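PDB 5OIU: type IV pilus assembly protein PilF from Thermus thermophilus HB8, which probably acts as the hexameric AAA+ motor ATPase that binds and hydrolyses ATP to power the assembly of type IVa pili. Local coordinates for residues C[145-150]-C[238-243]; C[174-179]-C[215-220]; C[244-249]-C[274-279]. All blocks are in the same frame, centred on the assembly; numbering follows the deposited sequence.

Interaction 1 of 3, residues C[145-150]-C[238-243]; sequences FLITGP and LVIATL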
loop_
_atom_site.group_PDB
_atom_site.type_symbol
_atom_site.label_atom_id
_atom_site.label_comp_id
_atom_site.label_asym_id
_atom_site.label_seq_id
_atom_site.Cartn_x
_atom_site.Cartn_y
_atom_site.Cartn_z
ATOM N N PHE C 145 8.387 -24.192 9.225
ATOM C CA PHE C 145 9.286 -24.370 8.095
ATOM C C PHE C 145 8.416 -24.623 6.875
ATOM O O PHE C 145 7.591 -25.541 6.886
ATOM C CB PHE C 145 10.247 -25.525 8.364
ATOM C CG PHE C 145 11.142 -25.829 7.240
ATOM C CD1 PHE C 145 11.686 -24.811 6.488
ATOM C CD2 PHE C 145 11.446 -27.143 6.923
ATOM C CE1 PHE C 145 12.508 -25.084 5.427
ATOM C CE2 PHE C 145 12.277 -27.426 5.861
ATOM C CZ PHE C 145 12.816 -26.399 5.118
ATOM N N LEU C 146 8.540 -23.767 5.864
ATOM C CA LEU C 146 7.650 -23.798 4.705
ATOM C C LEU C 146 8.345 -24.476 3.542
ATOM O O LEU C 146 9.474 -24.112 3.195
ATOM C CB LEU C 146 7.218 -22.393 4.289
ATOM C CG LEU C 146 6.326 -21.616 5.244
ATOM C CD1 LEU C 146 5.962 -20.263 4.629
ATOM C CD2 LEU C 146 5.087 -22.439 5.587
ATOM N N ILE C 147 7.682 -25.475 2.962
ATOM C CA ILE C 147 8.144 -26.128 1.738
ATOM C C ILE C 147 7.304 -25.600 0.592
ATOM O O ILE C 147 6.070 -25.662 0.632
ATOM C CB ILE C 147 8.029 -27.662 1.807
ATOM C CG1 ILE C 147 8.557 -28.227 3.134
ATOM C CG2 ILE C 147 8.688 -28.282 0.563
ATOM C CD1 ILE C 147 9.993 -27.949 3.396
ATOM N N THR C 148 7.960 -25.117 -0.441
ATOM C CA THR C 148 7.249 -24.333 -1.428
ATOM C C THR C 148 7.746 -24.684 -2.825
ATOM O O THR C 148 8.898 -25.094 -3.030
ATOM C CB THR C 148 7.388 -22.817 -1.112
ATOM O OG1 THR C 148 6.406 -22.059 -1.834
ATOM C CG2 THR C 148 8.758 -22.297 -1.458
ATOM N N GLY C 149 6.838 -24.547 -3.780
ATOM C CA GLY C 149 7.143 -24.779 -5.160
ATOM C C GLY C 149 5.858 -24.779 -5.949
ATOM O O GLY C 149 4.757 -24.734 -5.386
ATOM N N PRO C 150 5.971 -24.813 -7.270
ATOM C CA PRO C 150 4.782 -24.974 -8.099
ATOM C C PRO C 150 4.246 -26.386 -7.952
ATOM O O PRO C 150 4.843 -27.256 -7.308
ATOM C CB PRO C 150 5.286 -24.697 -9.518
ATOM C CG PRO C 150 6.703 -25.106 -9.470
ATOM C CD PRO C 150 7.197 -24.754 -8.082
ATOM N N LEU C 238 6.709 -27.374 16.524
ATOM C CA LEU C 238 7.382 -27.388 15.231
ATOM C C LEU C 238 6.355 -27.693 14.135
ATOM O O LEU C 238 5.718 -28.754 14.144
ATOM C CB LEU C 238 8.529 -28.397 15.206
ATOM C CG LEU C 238 9.215 -28.428 13.828
ATOM C CD1 LEU C 238 9.812 -27.071 13.524
ATOM C CD2 LEU C 238 10.277 -29.505 13.732
ATOM N N VAL C 239 6.187 -26.752 13.205
ATOM C CA VAL C 239 5.202 -26.840 12.130
ATOM C C VAL C 239 5.929 -26.933 10.800
ATOM O O VAL C 239 6.776 -26.091 10.489
ATOM C CB VAL C 239 4.263 -25.626 12.129
ATOM C CG1 VAL C 239 3.257 -25.736 10.981
ATOM C CG2 VAL C 239 3.573 -25.497 13.476
ATOM N N ILE C 240 5.592 -27.942 10.013
ATOM C CA ILE C 240 6.109 -28.084 8.656
ATOM C C ILE C 240 4.915 -28.001 7.721
ATOM O O ILE C 240 3.947 -28.761 7.878
ATOM C CB ILE C 240 6.889 -29.398 8.478
ATOM C CG1 ILE C 240 8.189 -29.305 9.289
ATOM C CG2 ILE C 240 7.157 -29.670 7.003
ATOM C CD1 ILE C 240 8.713 -30.580 9.729
ATOM N N ALA C 241 4.964 -27.066 6.768
ATOM C CA ALA C 241 3.773 -26.735 5.999
ATOM C C ALA C 241 4.139 -26.426 4.563
ATOM O O ALA C 241 5.225 -25.913 4.273
ATOM C CB ALA C 241 3.011 -25.557 6.607
ATOM N N THR C 242 3.207 -26.758 3.671
ATOM C CA THR C 242 3.390 -26.640 2.231
ATOM C C THR C 242 2.635 -25.413 1.735
ATOM O O THR C 242 1.486 -25.190 2.121
ATOM C CB THR C 242 2.906 -27.911 1.524
ATOM O OG1 THR C 242 3.892 -28.930 1.669
ATOM C CG2 THR C 242 2.685 -27.685 0.057
ATOM N N LEU C 243 3.301 -24.605 0.920
ATOM C CA LEU C 243 2.730 -23.391 0.356
ATOM C C LEU C 243 3.038 -23.351 -1.133
ATOM O O LEU C 243 4.067 -23.856 -1.583
ATOM C CB LEU C 243 3.294 -22.163 1.033
ATOM C CG LEU C 243 2.482 -20.886 1.059
ATOM C CD1 LEU C 243 1.220 -21.086 1.863
ATOM C CD2 LEU C 243 3.330 -19.770 1.662
#

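Interaction 2 of 3, residues C[174-179]-C[215-220]; sequences QTIEDP and IMVGEI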
loop_
_atom_site.group_PDB
_atom_site.type_symbol
_atom_site.label_atom_id
_atom_site.label_comp_id
_atom_site.label_asym_id
_atom_site.label_seq_id
_atom_site.Cartn_x
_atom_site.Cartn_y
_atom_site.Cartn_z
ATOM N N GLN C 174 1.710 -35.148 14.202
ATOM C CA GLN C 174 0.336 -35.111 13.716
ATOM C C GLN C 174 0.264 -34.308 12.421
ATOM O O GLN C 174 0.713 -33.156 12.379
ATOM C CB GLN C 174 -0.582 -34.501 14.776
ATOM C CG GLN C 174 -2.025 -34.385 14.345
ATOM C CD GLN C 174 -2.691 -35.735 14.227
ATOM O OE1 GLN C 174 -2.877 -36.439 15.231
ATOM N NE2 GLN C 174 -3.049 -36.116 12.999
ATOM N N THR C 175 -0.307 -34.907 11.375
ATOM C CA THR C 175 -0.467 -34.283 10.069
ATOM C C THR C 175 -1.942 -33.999 9.787
ATOM O O THR C 175 -2.838 -34.620 10.358
ATOM C CB THR C 175 0.088 -35.172 8.941
ATOM O OG1 THR C 175 -0.821 -36.246 8.688
ATOM C CG2 THR C 175 1.411 -35.784 9.306
ATOM N N ILE C 176 -2.186 -33.041 8.896
ATOM C CA ILE C 176 -3.480 -32.864 8.248
ATOM C C ILE C 176 -3.223 -32.731 6.748
ATOM O O ILE C 176 -2.383 -31.930 6.317
ATOM C CB ILE C 176 -4.258 -31.653 8.812
ATOM C CG1 ILE C 176 -5.639 -31.543 8.158
ATOM C CG2 ILE C 176 -3.460 -30.365 8.699
ATOM C CD1 ILE C 176 -6.505 -32.735 8.404
ATOM N N GLU C 177 -3.912 -33.544 5.954
ATOM C CA GLU C 177 -3.504 -33.782 4.573
ATOM C C GLU C 177 -4.721 -33.864 3.665
ATOM O O GLU C 177 -5.795 -34.312 4.074
ATOM C CB GLU C 177 -2.666 -35.067 4.448
ATOM C CG GLU C 177 -1.460 -35.115 5.368
ATOM C CD GLU C 177 -0.564 -36.301 5.097
ATOM O OE1 GLU C 177 -0.275 -36.569 3.905
ATOM O OE2 GLU C 177 -0.163 -36.977 6.073
ATOM N N ASP C 178 -4.548 -33.402 2.430
ATOM C CA ASP C 178 -5.604 -33.479 1.422
ATOM C C ASP C 178 -5.016 -33.930 0.100
ATOM O O ASP C 178 -4.606 -33.105 -0.725
ATOM C CB ASP C 178 -6.314 -32.141 1.238
ATOM C CG ASP C 178 -7.397 -32.205 0.176
ATOM O OD1 ASP C 178 -7.844 -33.325 -0.156
ATOM O OD2 ASP C 178 -7.799 -31.140 -0.331
ATOM N N PRO C 179 -4.983 -35.243 -0.153
ATOM C CA PRO C 179 -5.420 -36.266 0.793
ATOM C C PRO C 179 -4.223 -36.794 1.580
ATOM O O PRO C 179 -3.124 -36.278 1.414
ATOM C CB PRO C 179 -5.998 -37.340 -0.129
ATOM C CG PRO C 179 -5.073 -37.282 -1.350
ATOM C CD PRO C 179 -4.532 -35.846 -1.424
ATOM N N ILE C 215 3.746 -30.736 13.970
ATOM C CA ILE C 215 2.522 -30.633 13.201
ATOM C C ILE C 215 2.892 -30.490 11.736
ATOM O O ILE C 215 3.774 -29.694 11.384
ATOM C CB ILE C 215 1.662 -29.447 13.665
ATOM C CG1 ILE C 215 1.084 -29.750 15.050
ATOM C CG2 ILE C 215 0.559 -29.184 12.658
ATOM C CD1 ILE C 215 0.547 -28.552 15.781
ATOM N N MET C 216 2.215 -31.245 10.881
ATOM C CA MET C 216 2.397 -31.129 9.440
ATOM C C MET C 216 1.086 -30.691 8.810
ATOM O O MET C 216 0.079 -31.402 8.903
ATOM C CB MET C 216 2.864 -32.447 8.828
ATOM C CG MET C 216 3.568 -32.257 7.476
ATOM S SD MET C 216 2.461 -32.008 6.058
ATOM C CE MET C 216 2.149 -33.708 5.576
ATOM N N VAL C 217 1.104 -29.533 8.165
ATOM C CA VAL C 217 -0.052 -29.017 7.448
ATOM C C VAL C 217 0.186 -29.280 5.960
ATOM O O VAL C 217 1.120 -28.731 5.363
ATOM C CB VAL C 217 -0.261 -27.532 7.749
ATOM C CG1 VAL C 217 -1.421 -26.995 6.952
ATOM C CG2 VAL C 217 -0.504 -27.331 9.232
ATOM N N GLY C 218 -0.646 -30.141 5.354
ATOM C CA GLY C 218 -0.387 -30.573 3.988
ATOM C C GLY C 218 -0.454 -29.445 2.980
ATOM O O GLY C 218 0.248 -29.468 1.959
ATOM N N GLU C 219 -1.291 -28.444 3.254
ATOM C CA GLU C 219 -1.439 -27.292 2.376
ATOM C C GLU C 219 -1.980 -26.127 3.188
ATOM O O GLU C 219 -3.033 -26.249 3.826
ATOM C CB GLU C 219 -2.373 -27.620 1.208
ATOM C CG GLU C 219 -1.892 -27.128 -0.126
ATOM C CD GLU C 219 -3.028 -26.856 -1.103
ATOM O OE1 GLU C 219 -3.943 -27.712 -1.218
ATOM O OE2 GLU C 219 -3.004 -25.777 -1.752
ATOM N N ILE C 220 -1.248 -25.014 3.175
ATOM C CA ILE C 220 -1.729 -23.743 3.692
ATOM C C ILE C 220 -2.391 -23.029 2.520
ATOM O O ILE C 220 -1.717 -22.412 1.697
ATOM C CB ILE C 220 -0.603 -22.894 4.283
ATOM C CG1 ILE C 220 0.086 -23.619 5.444
ATOM C CG2 ILE C 220 -1.160 -21.523 4.730
ATOM C CD1 ILE C 220 1.003 -22.726 6.273
#

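Interaction 3 of 3, residues C[244-249]-C[274-279]; sequences HTNDAA and SQRLVR. With ATP (adenosine-5'-triphosphate), chain Q.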
loop_
_atom_site.group_PDB
_atom_site.type_symbol
_atom_site.label_atom_id
_atom_site.label_comp_id
_atom_site.label_asym_id
_atom_site.label_seq_id
_atom_site.Cartn_x
_atom_site.Cartn_y
_atom_site.Cartn_z
ATOM N N HIS C 244 2.131 -22.768 -1.899
ATOM C CA HIS C 244 2.294 -22.650 -3.346
ATOM C C HIS C 244 2.748 -21.231 -3.679
ATOM O O HIS C 244 1.954 -20.284 -3.645
ATOM C CB HIS C 244 1.005 -23.022 -4.058
ATOM C CG HIS C 244 0.627 -24.456 -3.866
ATOM N ND1 HIS C 244 0.134 -24.944 -2.672
ATOM C CD2 HIS C 244 0.695 -25.517 -4.711
ATOM C CE1 HIS C 244 -0.099 -26.240 -2.793
ATOM N NE2 HIS C 244 0.229 -26.612 -4.022
ATOM N N THR C 245 4.049 -21.098 -3.933
ATOM C CA THR C 245 4.696 -19.912 -4.473
ATOM C C THR C 245 5.803 -20.395 -5.393
ATOM O O THR C 245 6.211 -21.555 -5.335
ATOM C CB THR C 245 5.315 -19.009 -3.390
ATOM O OG1 THR C 245 6.444 -19.674 -2.805
ATOM C CG2 THR C 245 4.298 -18.666 -2.309
ATOM N N ASN C 246 6.320 -19.507 -6.230
ATOM C CA ASN C 246 7.346 -19.938 -7.164
ATOM C C ASN C 246 8.751 -19.554 -6.710
ATOM O O ASN C 246 9.705 -19.654 -7.487
ATOM C CB ASN C 246 7.026 -19.407 -8.562
ATOM C CG ASN C 246 6.236 -20.427 -9.378
ATOM O OD1 ASN C 246 5.132 -20.820 -8.982
ATOM N ND2 ASN C 246 6.816 -20.901 -10.492
ATOM N N ASP C 247 8.911 -19.208 -5.444
ATOM C CA ASP C 247 10.139 -18.589 -4.979
ATOM C C ASP C 247 10.090 -18.569 -3.458
ATOM O O ASP C 247 9.013 -18.437 -2.875
ATOM C CB ASP C 247 10.243 -17.179 -5.574
ATOM C CG ASP C 247 11.299 -16.331 -4.922
ATOM O OD1 ASP C 247 12.499 -16.553 -5.188
ATOM O OD2 ASP C 247 10.912 -15.424 -4.157
ATOM N N ALA C 248 11.250 -18.729 -2.823
ATOM C CA ALA C 248 11.269 -18.859 -1.370
ATOM C C ALA C 248 10.845 -17.565 -0.688
ATOM O O ALA C 248 9.936 -17.561 0.148
ATOM C CB ALA C 248 12.653 -19.275 -0.899
ATOM N N ALA C 249 11.506 -16.456 -1.026
ATOM C CA ALA C 249 11.162 -15.176 -0.427
ATOM C C ALA C 249 9.679 -14.887 -0.596
ATOM O O ALA C 249 9.026 -14.365 0.315
ATOM C CB ALA C 249 12.007 -14.069 -1.056
ATOM N N SER C 274 12.269 -23.713 -1.348
ATOM C CA SER C 274 11.649 -23.743 -2.665
ATOM C C SER C 274 12.334 -24.784 -3.526
ATOM O O SER C 274 13.564 -24.887 -3.514
ATOM C CB SER C 274 11.746 -22.386 -3.366
ATOM O OG SER C 274 10.868 -22.368 -4.465
ATOM N N GLN C 275 11.563 -25.543 -4.296
ATOM C CA GLN C 275 12.252 -26.533 -5.105
ATOM C C GLN C 275 11.584 -26.748 -6.463
ATOM O O GLN C 275 10.446 -26.334 -6.708
ATOM C CB GLN C 275 12.391 -27.859 -4.340
ATOM C CG GLN C 275 11.114 -28.567 -3.916
ATOM C CD GLN C 275 11.449 -29.900 -3.230
ATOM O OE1 GLN C 275 11.969 -29.930 -2.112
ATOM N NE2 GLN C 275 11.180 -31.000 -3.917
ATOM N N ARG C 276 12.349 -27.389 -7.348
ATOM C CA ARG C 276 11.923 -27.803 -8.677
ATOM C C ARG C 276 12.425 -29.214 -8.953
ATOM O O ARG C 276 13.449 -29.647 -8.412
ATOM C CB ARG C 276 12.466 -26.873 -9.779
ATOM C CG ARG C 276 12.071 -25.448 -9.624
ATOM C CD ARG C 276 10.564 -25.311 -9.678
ATOM N NE ARG C 276 10.227 -23.916 -9.931
ATOM C CZ ARG C 276 10.167 -22.993 -8.975
ATOM N NH1 ARG C 276 10.384 -23.334 -7.696
ATOM N NH2 ARG C 276 9.879 -21.733 -9.294
ATOM N N LEU C 277 11.735 -29.915 -9.843
ATOM C CA LEU C 277 12.266 -31.161 -10.386
ATOM C C LEU C 277 12.787 -30.938 -11.814
ATOM O O LEU C 277 12.071 -30.408 -12.674
ATOM C CB LEU C 277 11.198 -32.254 -10.342
ATOM C CG LEU C 277 10.732 -32.709 -8.946
ATOM C CD1 LEU C 277 9.838 -33.948 -9.035
ATOM C CD2 LEU C 277 11.904 -32.996 -8.017
ATOM N N VAL C 278 14.050 -31.309 -12.051
ATOM C CA VAL C 278 14.647 -31.301 -13.386
ATOM C C VAL C 278 14.817 -32.737 -13.840
ATOM O O VAL C 278 14.937 -33.665 -13.033
ATOM C CB VAL C 278 16.019 -30.590 -13.492
ATOM C CG1 VAL C 278 15.961 -29.162 -13.008
ATOM C CG2 VAL C 278 17.064 -31.369 -12.756
ATOM N N ARG C 279 14.850 -32.914 -15.154
ATOM C CA ARG C 279 15.062 -34.231 -15.718
ATOM C C ARG C 279 16.543 -34.583 -15.665
ATOM O O ARG C 279 17.422 -33.722 -15.813
ATOM C CB ARG C 279 14.545 -34.291 -17.151
ATOM C CG ARG C 279 13.045 -34.385 -17.218
ATOM C CD ARG C 279 12.606 -34.710 -18.612
ATOM N NE ARG C 279 12.948 -33.624 -19.518
ATOM C CZ ARG C 279 12.929 -33.712 -20.848
ATOM N NH1 ARG C 279 12.590 -34.848 -21.451
ATOM N NH2 ARG C 279 13.255 -32.653 -21.575
HETATM P PG ATP Q . 1.390 -31.607 -5.410
HETATM O O1G ATP Q . 1.562 -30.227 -6.035
HETATM O O2G ATP Q . 1.101 -31.578 -3.924
HETATM O O3G ATP Q . 0.454 -32.526 -6.152
HETATM P PB ATP Q . 4.123 -32.222 -4.756
HETATM O O1B ATP Q . 4.680 -30.844 -5.002
HETATM O O2B ATP Q . 3.842 -32.712 -3.355
HETATM O O3B ATP Q . 2.782 -32.408 -5.626
HETATM P PA ATP Q . 5.120 -34.846 -4.976
HETATM O O1A ATP Q . 5.919 -35.223 -3.757
HETATM O O2A ATP Q . 3.681 -35.292 -5.060
HETATM O O3A ATP Q . 5.159 -33.285 -5.367
HETATM O "O5'" ATP Q . 5.956 -35.500 -6.178
HETATM C "C5'" ATP Q . 5.523 -35.426 -7.535
HETATM C "C4'" ATP Q . 6.261 -36.526 -8.287
HETATM O "O4'" ATP Q . 7.670 -36.270 -8.312
HETATM C "C3'" ATP Q . 6.054 -37.855 -7.587
HETATM O "O3'" ATP Q . 5.826 -38.795 -8.655
HETATM C "C2'" ATP Q . 7.358 -38.061 -6.822
HETATM O "O2'" ATP Q . 7.679 -39.438 -6.547
HETATM C "C1'" ATP Q . 8.386 -37.336 -7.694
HETATM N N9 ATP Q . 9.498 -36.748 -6.922
HETATM C C8 ATP Q . 9.348 -35.946 -5.845
HETATM N N7 ATP Q . 10.556 -35.555 -5.360
HETATM C C5 ATP Q . 11.507 -36.115 -6.124
HETATM C C6 ATP Q . 12.987 -36.105 -6.147
HETATM N N6 ATP Q . 13.704 -35.411 -5.226
HETATM N N1 ATP Q . 13.603 -36.812 -7.117
HETATM C C2 ATP Q . 12.894 -37.501 -8.035
HETATM N N3 ATP Q . 11.547 -37.554 -8.076
HETATM C C4 ATP Q . 10.804 -36.894 -7.161
#

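Interaction 1 of 3, residues C[145-150]-C[238-243]
Leu146 holds CG anti to its carbonyl carbon (chi1 -67°), while Leu243 holds CG anti to its backbone N (chi1 -154°), and these two torsions bring the branches together, CD1 of Leu146 lying 4.0 Å from CD2 of Leu243. Both belong to neighbouring parallel strands, 143-148 and 238-243, in the central sheet of a P-loop NTPase core. The first strand runs directly into Gly149, which opens the glycine-rich sequence of the Walker A loop.

The ladder illustrates how a parallel pair is stitched by every second residue of one strand. Phe145 and Ile147 each donate and accept, so that N of Phe145 reaches O of Val239 at 2.8 Å, and N of Leu243 closes the series on O of Ile147 at 3.0 Å. Between these rungs, O of Phe145 takes N of Ala241, whose own O takes N of Ile147. Leu146 and Thr148 turn their backbone groups the other way, to strand 269-281, which makes 143-148 an interior strand.

Leu146 spends its second methyl on the small Ala241: CD2 packs 3.9 Å from CB. Together with Thr148 and Leu243 they form one face of the pair, and Leu146 and Leu243 meet helix 248-257 there through Ala251. Phe145, Ile147, Ile240 and Thr242 line the other face, where helix 155-166 lies against Phe145, Ile147 and Thr242. At the nucleotide end, a hydroxyl marks the exit from the strand: Thr148 OG1, hydrogen-bonded with OG1 of Thr245, sits 3.0 Å from the carbonyl O of Leu243.

Interaction 2 of 3, residues C[174-179]-C[215-220]
Met216 reaches across to Thr175 and Glu177, and its course from CB to CE bridges two segments that probably represent family motifs: IMVGEI, consistent with the Walker B strand, and QTIEDP, consistent with the Asp box. Their strands are parallel neighbours in the P-loop NTPase sheet. CB of Met216 starts against Thr175, 3.7 Å from the CG2 methyl. CG then stands anti to the backbone N, and the chain folds at chi2 (-79°) and again at chi3 (-87°), which turns the thioether along the strand and carries CE to Glu177. There the methyl crosses the glutamate chain at about a right angle, 3.8 Å from CD and almost equally far from the two carboxylate oxygens. Thr159, Phe160 and Leu163 of helix 155-166 pack against the same methionine.

Two bonds hold the Glu177 carboxylate beside this methyl. Thr175 OG1 meets OE2 at 2.8 Å on the anti lone pair, and Gln189 NE2 from the adjoining strand 188-191 binds the same oxygen. On the opposite face of the pair, CG2 of Ile176 lies 4.3 Å from CG2 of Val217, and helix 200-206 covers both residues.

Farther along, the two chains diverge, yet Asp178 and Glu219 are tied through a shared salt-bridge partner, Arg221. The backbone ladder begins with N of Met216 on O of Gln174 at 2.9 Å, and N of Ile176 answers on O of Met216. Its last rung is made by a glycine: N of Gly218 donates to O of Ile176 at 2.7 Å, nearly in line with that carbonyl although the N-H itself is bent to 146°.

Interaction 3 of 3, residues C[244-249]-C[274-279]
Arg276 presents the edge of its guanidinium to Asn246, whose backbone O lies in the plane of the group. NH2 donates to that oxygen at 2.8 Å in an almost straight bond (173°), although the donor stands tilted from the plane of the carbonyl. The Asn246 amide is turned 77° from the guanidinium, and its ND2 approaches NH2 to 3.4 Å without bonding, both being donors. Two further oxygens meet the guanidinium through NH1: the carbonyl O of Gln275 at 3.2 Å, with NH1 above the plane of that carbonyl rather than on a lone pair, and, weakly, OG of Ser274 at 3.4 Å. The bend at chi2 (-61°) folds the arginine back along its own strand, which is how one guanidinium can serve both the strand and the incoming loop.

The other flat group in this P-loop NTPase contact is the adenine of ATP, with Leu277 on one face. Its CD2 sits over the ring, 3.7 Å from C5 of ATP, while CD1 stands above N9 and comes within 3.3 Å of the ribose O4'. At the far end of the nucleotide, the His244 ring turns an edge toward O1G of ATP without a hydrogen bond to it.

Directly after Asn246 the loop gives way to a helix. Asp247 is the N-cap of helix 248-257, its OD2 receiving N of Gln250, while OD1 forms a salt bridge with Lys355. Within the loop, Thr245 OG1 donates to O of Asp247 at 2.9 Å. As the helix starts, CB of Ala248 rests 4.1 Å from CB of Ser274. The contact thus joins the start of helix 248-257 to strand 269-281, which runs between strands 143-148 and 328-336, with Pro150, Ile331 and Arg387 of helix 381-387 packing against Arg276.

All three contacts reach one sheet, in which strands 173-177, 214-217, 238-243, 143-148 and 269-281 lie side by side; interactions 1 and 2 pair its strands, while interaction 3 sets the loop before helix 248-257 against one of them. Interaction 2 is nested in the chain loop closed by interaction 1, their centres about 10 Å apart, and N of Ile240 meets O of Ile215 where they join. Interaction 3 follows in sequence, its centre about 11 Å from interaction 1 and about 19 Å from interaction 2. The nucleotide site thus draws on several strands: the Walker A loop follows 143-148, the probable Walker B residues lie close by in 215-220, and 269-281 reaches the adenine through Leu277.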